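Local coordinates for protein pyridoxal 5'-phosphate synthase subunit PdxT (Thermus thermophilus, PDB 2YWD) that probably hydrolyses glutamine to glutamate and ammonia, the ammonia being channelled to the partner subunit PdxS for synthesis of pyridoxal 5'-phosphate, at residues 119-124 / 152-157; 133-138 / 168-173. One frame throughout, in Å; residues are numbered along the deposited sequence.

Interaction 1 (119-124 / 152-157); sequences FEEDLE and ARLGDL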
loop_
_atom_site.group_PDB
_atom_site.type_symbol
_atom_site.label_atom_id
_atom_site.label_comp_id
_atom_site.label_asym_id
_atom_site.label_seq_id
_atom_site.Cartn_x
_atom_site.Cartn_y
_atom_site.Cartn_z
ATOM N N PHE A 119 -10.968 -12.248 -7.273
ATOM C CA PHE A 119 -11.250 -13.375 -6.390
ATOM C C PHE A 119 -11.069 -12.977 -4.930
ATOM O O PHE A 119 -10.488 -11.936 -4.629
ATOM C CB PHE A 119 -10.350 -14.568 -6.736
ATOM C CG PHE A 119 -8.883 -14.284 -6.620
ATOM C CD1 PHE A 119 -8.208 -14.509 -5.423
ATOM C CD2 PHE A 119 -8.173 -13.782 -7.707
ATOM C CE1 PHE A 119 -6.844 -14.240 -5.310
ATOM C CE2 PHE A 119 -6.807 -13.508 -7.606
ATOM C CZ PHE A 119 -6.141 -13.737 -6.404
ATOM N N GLU A 120 -11.586 -13.800 -4.024
ATOM C CA GLU A 120 -11.467 -13.516 -2.601
ATOM C C GLU A 120 -10.951 -14.743 -1.859
ATOM O O GLU A 120 -11.322 -15.872 -2.182
ATOM C CB GLU A 120 -12.819 -13.089 -2.026
ATOM C CG GLU A 120 -13.475 -11.921 -2.761
ATOM C CD GLU A 120 -14.133 -12.342 -4.065
ATOM O OE1 GLU A 120 -14.980 -13.259 -4.026
ATOM O OE2 GLU A 120 -13.811 -11.760 -5.127
ATOM N N GLU A 121 -10.102 -14.514 -0.862
ATOM C CA GLU A 121 -9.516 -15.601 -0.090
ATOM C C GLU A 121 -9.361 -15.233 1.378
ATOM O O GLU A 121 -8.997 -14.103 1.705
ATOM C CB GLU A 121 -8.120 -15.943 -0.625
ATOM C CG GLU A 121 -8.063 -16.491 -2.035
ATOM C CD GLU A 121 -8.672 -17.874 -2.148
ATOM O OE1 GLU A 121 -8.685 -18.599 -1.129
ATOM O OE2 GLU A 121 -9.119 -18.240 -3.256
ATOM N N ASP A 122 -9.623 -16.185 2.267
ATOM C CA ASP A 122 -9.427 -15.919 3.685
ATOM C C ASP A 122 -7.936 -16.086 3.925
ATOM O O ASP A 122 -7.351 -17.095 3.537
ATOM C CB ASP A 122 -10.229 -16.893 4.539
ATOM C CG ASP A 122 -11.705 -16.567 4.538
ATOM O OD1 ASP A 122 -12.049 -15.398 4.833
ATOM O OD2 ASP A 122 -12.516 -17.469 4.241
ATOM N N LEU A 123 -7.317 -15.092 4.550
ATOM C CA LEU A 123 -5.882 -15.133 4.789
ATOM C C LEU A 123 -5.505 -15.141 6.264
ATOM O O LEU A 123 -6.222 -14.605 7.108
ATOM C CB LEU A 123 -5.215 -13.926 4.123
ATOM C CG LEU A 123 -5.614 -13.589 2.683
ATOM C CD1 LEU A 123 -5.116 -12.198 2.337
ATOM C CD2 LEU A 123 -5.050 -14.626 1.723
ATOM N N GLU A 124 -4.368 -15.757 6.565
ATOM C CA GLU A 124 -3.866 -15.797 7.928
ATOM C C GLU A 124 -2.778 -14.743 8.034
ATOM O O GLU A 124 -1.724 -14.863 7.409
ATOM C CB GLU A 124 -3.302 -17.178 8.256
ATOM C CG GLU A 124 -4.370 -18.177 8.646
ATOM C CD GLU A 124 -5.220 -17.669 9.797
ATOM O OE1 GLU A 124 -4.646 -17.334 10.859
ATOM O OE2 GLU A 124 -6.458 -17.597 9.638
ATOM N N ALA A 152 1.643 -12.406 5.532
ATOM C CA ALA A 152 0.537 -13.232 5.063
ATOM C C ALA A 152 0.815 -13.806 3.683
ATOM O O ALA A 152 1.465 -13.169 2.850
ATOM C CB ALA A 152 -0.760 -12.417 5.037
ATOM N N ARG A 153 0.311 -15.013 3.448
ATOM C CA ARG A 153 0.493 -15.692 2.171
ATOM C C ARG A 153 -0.803 -16.313 1.678
ATOM O O ARG A 153 -1.683 -16.650 2.469
ATOM C CB ARG A 153 1.512 -16.832 2.305
ATOM C CG ARG A 153 2.904 -16.434 2.750
ATOM C CD ARG A 153 3.726 -17.679 3.102
ATOM N NE ARG A 153 5.029 -17.336 3.669
ATOM C CZ ARG A 153 6.147 -17.185 2.968
ATOM N NH1 ARG A 153 6.147 -17.348 1.647
ATOM N NH2 ARG A 153 7.272 -16.860 3.593
ATOM N N LEU A 154 -0.916 -16.448 0.361
ATOM C CA LEU A 154 -2.056 -17.127 -0.239
ATOM C C LEU A 154 -1.346 -18.406 -0.655
ATOM O O LEU A 154 -0.631 -18.423 -1.649
ATOM C CB LEU A 154 -2.574 -16.383 -1.470
ATOM C CG LEU A 154 -3.648 -17.147 -2.248
ATOM C CD1 LEU A 154 -4.728 -17.654 -1.295
ATOM C CD2 LEU A 154 -4.246 -16.234 -3.306
ATOM N N GLY A 155 -1.532 -19.468 0.120
ATOM C CA GLY A 155 -0.822 -20.700 -0.162
ATOM C C GLY A 155 0.574 -20.407 0.358
ATOM O O GLY A 155 0.760 -20.216 1.559
ATOM N N ASP A 156 1.555 -20.341 -0.535
ATOM C CA ASP A 156 2.919 -20.027 -0.126
ATOM C C ASP A 156 3.322 -18.666 -0.697
ATOM O O ASP A 156 4.409 -18.161 -0.421
ATOM C CB ASP A 156 3.886 -21.108 -0.623
ATOM C CG ASP A 156 3.540 -22.484 -0.087
ATOM O OD1 ASP A 156 3.405 -22.625 1.147
ATOM O OD2 ASP A 156 3.401 -23.423 -0.897
ATOM N N LEU A 157 2.431 -18.069 -1.488
ATOM C CA LEU A 157 2.712 -16.778 -2.113
ATOM C C LEU A 157 2.485 -15.588 -1.183
ATOM O O LEU A 157 1.392 -15.402 -0.655
ATOM C CB LEU A 157 1.854 -16.603 -3.373
ATOM C CG LEU A 157 2.031 -15.303 -4.161
ATOM C CD1 LEU A 157 3.451 -15.221 -4.742
ATOM C CD2 LEU A 157 0.993 -15.247 -5.279
HETATM O O HOH W 1 -0.565 -16.534 5.648
HETATM O O HOH W 2 -3.276 -17.451 4.610
#
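Leu154 holds CG anti to its backbone N (chi1 172°), while Phe119 sets its ring carbon CG between its own N and carbonyl carbon (chi1 60°), and the two side chains reach each other tip to tip, Leu154 CD2 lying 3.8 Å from Phe119 CE1. The contact joins the two-stranded antiparallel hairpin of 118-125 and 129-136 to strand 149-154, an edge strand of the seven-stranded mixed sheet in this class I glutamine amidotransferase fold. The short strand segments run roughly antiparallel, at 144°, yet meet through side chains and water instead of direct backbone pairing. Glu121 bends at chi2 and crosses Leu154 at about a right angle; its aliphatic CG rests 3.6 Å from Leu154 CD1, so one leucine is touched by an aromatic ring at one methyl and by the stem of an acid at both. Deeper in, Leu123 CD2 comes to 4.0 Å from Arg153 O, and its side chain also packs on Val159 and Phe171. The chain reverses in a type II' beta turn from Leu154 to Leu157, and Arg153 NH1, just before it, donates to Asp156 O within the turn, with the acceptor in the guanidinium plane. At the Glu124 end two waters span the strands: one accepts from Glu124 N and donates to Arg153 O, and the other accepts from Arg153 N at 2.8 Å and lies 2.7 Å from Glu124 O.

Interaction 2 (133-138 / 168-173); sequences GVFIRA and ASSFHP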
loop_
_atom_site.group_PDB
_atom_site.type_symbol
_atom_site.label_atom_id
_atom_site.label_comp_id
_atom_site.label_asym_id
_atom_site.label_seq_id
_atom_site.Cartn_x
_atom_site.Cartn_y
_atom_site.Cartn_z
ATOM N N GLY A 133 -9.318 -11.518 2.348
ATOM C CA GLY A 133 -8.584 -10.854 1.285
ATOM C C GLY A 133 -9.347 -10.702 -0.020
ATOM O O GLY A 133 -9.793 -11.687 -0.608
ATOM N N VAL A 134 -9.491 -9.459 -0.469
ATOM C CA VAL A 134 -10.186 -9.152 -1.713
ATOM C C VAL A 134 -9.151 -8.796 -2.775
ATOM O O VAL A 134 -8.431 -7.804 -2.647
ATOM C CB VAL A 134 -11.167 -7.971 -1.522
ATOM C CG1 VAL A 134 -11.825 -7.612 -2.857
ATOM C CG2 VAL A 134 -12.241 -8.349 -0.493
ATOM N N PHE A 135 -9.082 -9.622 -3.817
ATOM C CA PHE A 135 -8.127 -9.446 -4.910
ATOM C C PHE A 135 -8.803 -9.036 -6.228
ATOM O O PHE A 135 -9.769 -9.665 -6.665
ATOM C CB PHE A 135 -7.353 -10.753 -5.134
ATOM C CG PHE A 135 -6.533 -11.203 -3.948
ATOM C CD1 PHE A 135 -5.155 -10.994 -3.918
ATOM C CD2 PHE A 135 -7.135 -11.866 -2.878
ATOM C CE1 PHE A 135 -4.385 -11.444 -2.842
ATOM C CE2 PHE A 135 -6.375 -12.318 -1.795
ATOM C CZ PHE A 135 -4.995 -12.108 -1.778
ATOM N N ILE A 136 -8.283 -7.985 -6.858
ATOM C CA ILE A 136 -8.815 -7.496 -8.135
ATOM C C ILE A 136 -7.641 -7.154 -9.058
ATOM O O ILE A 136 -6.916 -6.193 -8.809
ATOM C CB ILE A 136 -9.691 -6.239 -7.915
ATOM C CG1 ILE A 136 -10.892 -6.603 -7.031
ATOM C CG2 ILE A 136 -10.159 -5.683 -9.251
ATOM C CD1 ILE A 136 -11.760 -5.418 -6.635
ATOM N N ARG A 137 -7.455 -7.938 -10.119
ATOM C CA ARG A 137 -6.339 -7.729 -11.050
ATOM C C ARG A 137 -5.066 -7.613 -10.213
ATOM O O ARG A 137 -4.151 -6.858 -10.534
ATOM C CB ARG A 137 -6.543 -6.443 -11.861
ATOM C CG ARG A 137 -7.714 -6.487 -12.835
ATOM C CD ARG A 137 -7.693 -5.279 -13.765
ATOM N NE ARG A 137 -7.716 -4.028 -13.014
ATOM C CZ ARG A 137 -8.811 -3.489 -12.487
ATOM N NH1 ARG A 137 -9.989 -4.084 -12.635
ATOM N NH2 ARG A 137 -8.725 -2.362 -11.796
ATOM N N ALA A 138 -5.021 -8.391 -9.139
ATOM C CA ALA A 138 -3.917 -8.351 -8.191
ATOM C C ALA A 138 -2.497 -8.527 -8.718
ATOM O O ALA A 138 -2.231 -9.366 -9.578
ATOM C CB ALA A 138 -4.173 -9.365 -7.082
ATOM N N ALA A 168 2.796 -3.298 2.658
ATOM C CA ALA A 168 2.219 -3.427 1.323
ATOM C C ALA A 168 1.396 -4.698 1.158
ATOM O O ALA A 168 1.783 -5.761 1.636
ATOM C CB ALA A 168 3.323 -3.383 0.273
ATOM N N SER A 169 0.261 -4.580 0.477
ATOM C CA SER A 169 -0.610 -5.729 0.236
ATOM C C SER A 169 -1.037 -5.781 -1.227
ATOM O O SER A 169 -1.163 -4.749 -1.883
ATOM C CB SER A 169 -1.861 -5.656 1.122
ATOM O OG SER A 169 -2.667 -4.537 0.790
ATOM N N SER A 170 -1.254 -6.985 -1.745
ATOM C CA SER A 170 -1.696 -7.111 -3.127
ATOM C C SER A 170 -3.224 -7.155 -3.144
ATOM O O SER A 170 -3.844 -7.107 -4.212
ATOM C CB SER A 170 -1.113 -8.372 -3.772
ATOM O OG SER A 170 -1.318 -9.507 -2.955
ATOM N N PHE A 171 -3.817 -7.234 -1.950
ATOM C CA PHE A 171 -5.272 -7.268 -1.793
ATOM C C PHE A 171 -5.810 -5.955 -1.213
ATOM O O PHE A 171 -5.042 -5.094 -0.786
ATOM C CB PHE A 171 -5.688 -8.450 -0.909
ATOM C CG PHE A 171 -5.066 -8.441 0.458
ATOM C CD1 PHE A 171 -5.699 -7.807 1.521
ATOM C CD2 PHE A 171 -3.846 -9.075 0.684
ATOM C CE1 PHE A 171 -5.129 -7.803 2.791
ATOM C CE2 PHE A 171 -3.265 -9.081 1.951
ATOM C CZ PHE A 171 -3.909 -8.443 3.008
ATOM N N HIS A 172 -7.135 -5.820 -1.191
ATOM C CA HIS A 172 -7.794 -4.602 -0.725
ATOM C C HIS A 172 -8.484 -4.708 0.633
ATOM O O HIS A 172 -9.665 -5.054 0.711
ATOM C CB HIS A 172 -8.840 -4.170 -1.754
ATOM C CG HIS A 172 -8.276 -3.853 -3.102
ATOM N ND1 HIS A 172 -7.871 -2.585 -3.459
ATOM C CD2 HIS A 172 -8.059 -4.636 -4.185
ATOM C CE1 HIS A 172 -7.432 -2.600 -4.706
ATOM N NE2 HIS A 172 -7.535 -3.833 -5.170
ATOM N N PRO A 173 -7.767 -4.398 1.720
ATOM C CA PRO A 173 -8.413 -4.488 3.032
ATOM C C PRO A 173 -9.548 -3.476 3.160
ATOM O O PRO A 173 -10.494 -3.683 3.924
ATOM C CB PRO A 173 -7.270 -4.199 4.002
ATOM C CG PRO A 173 -6.393 -3.267 3.213
ATOM C CD PRO A 173 -6.378 -3.923 1.845
HETATM O O HOH W 3 -9.150 -7.559 1.589
HETATM O O HOH W 4 -5.963 -6.566 -5.780
HETATM O O HOH W 5 -7.709 -3.612 -7.955
#
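Phe171 lays its CB over the centre of the Phe135 ring, 3.8 Å from the centroid and almost on the ring normal, a CH-pi contact at the heart of a buried junction. Phe171 CG sits between the backbone N and the carbonyl carbon (chi1 58°), and its ring crosses that of Phe135 obliquely, with the planes at 55°. Ser170 OG lies at the edge of the Phe135 ring, 3.6 Å from Phe135 CE1. Beside this tight apolar part runs the single direct hydrogen bond between the segments: His172 N donates to Val134 O at 2.8 Å, in the carbonyl plane and fairly straight at 159°. An alanine in place of Phe135 would probably open a gap beneath Phe171 CB and deprive the Phe119 ring of the face it stacks on.

Away from this ring packing the fit is looser, and on either side of the direct bond water takes over the pairing. One water accepts from Ile136 N and donates to Ser170 O, and another donates to Ile136 O while lying 2.8 Å from His172 NE2. A third accepts from Val134 N and gives a weak bond to His172 O. The imidazole is thus approached by solvent at NE2, whereas ND1 is hydrogen-bonded to Glu174; with Cys81 also touching the ring, this is consistent with the Cys-His-Glu triad predicted for the glutaminase. Ile136, predicted with Arg137 to bind glutamine, lies beside this imidazole, its CB 4.2 Å from His172 NE2. In the fold, the segment 168-173 leaves strand 166-169 of the central sheet between strands 76-80 and 157-163; Val159 of the latter packs against Phe135, Ser170 and Phe171, while Leu181 of helix 180-189 touches Phe171.

Interactions 1 and 2 use the two strands of one hairpin, 118-125 and 129-136, to meet, in interaction 1, the end of edge strand 149-154 and, in interaction 2, the loop that follows strand 166-169. Interaction 2 is the buried one, about 10 Å from the chain centre to its own, and includes a predicted catalytic histidine; interaction 1 lies farther out, about 17 Å away, where exposed charged residues flank its leucines. Both use water to link the backbones, but interaction 2 adds a direct backbone bond and a CH-pi contact, whereas interaction 1 relies on leucine methyls against a ring and an acid's stem. The two are physically continuous, Leu123 CD1 packing 3.6 Å from Phe171 CE2.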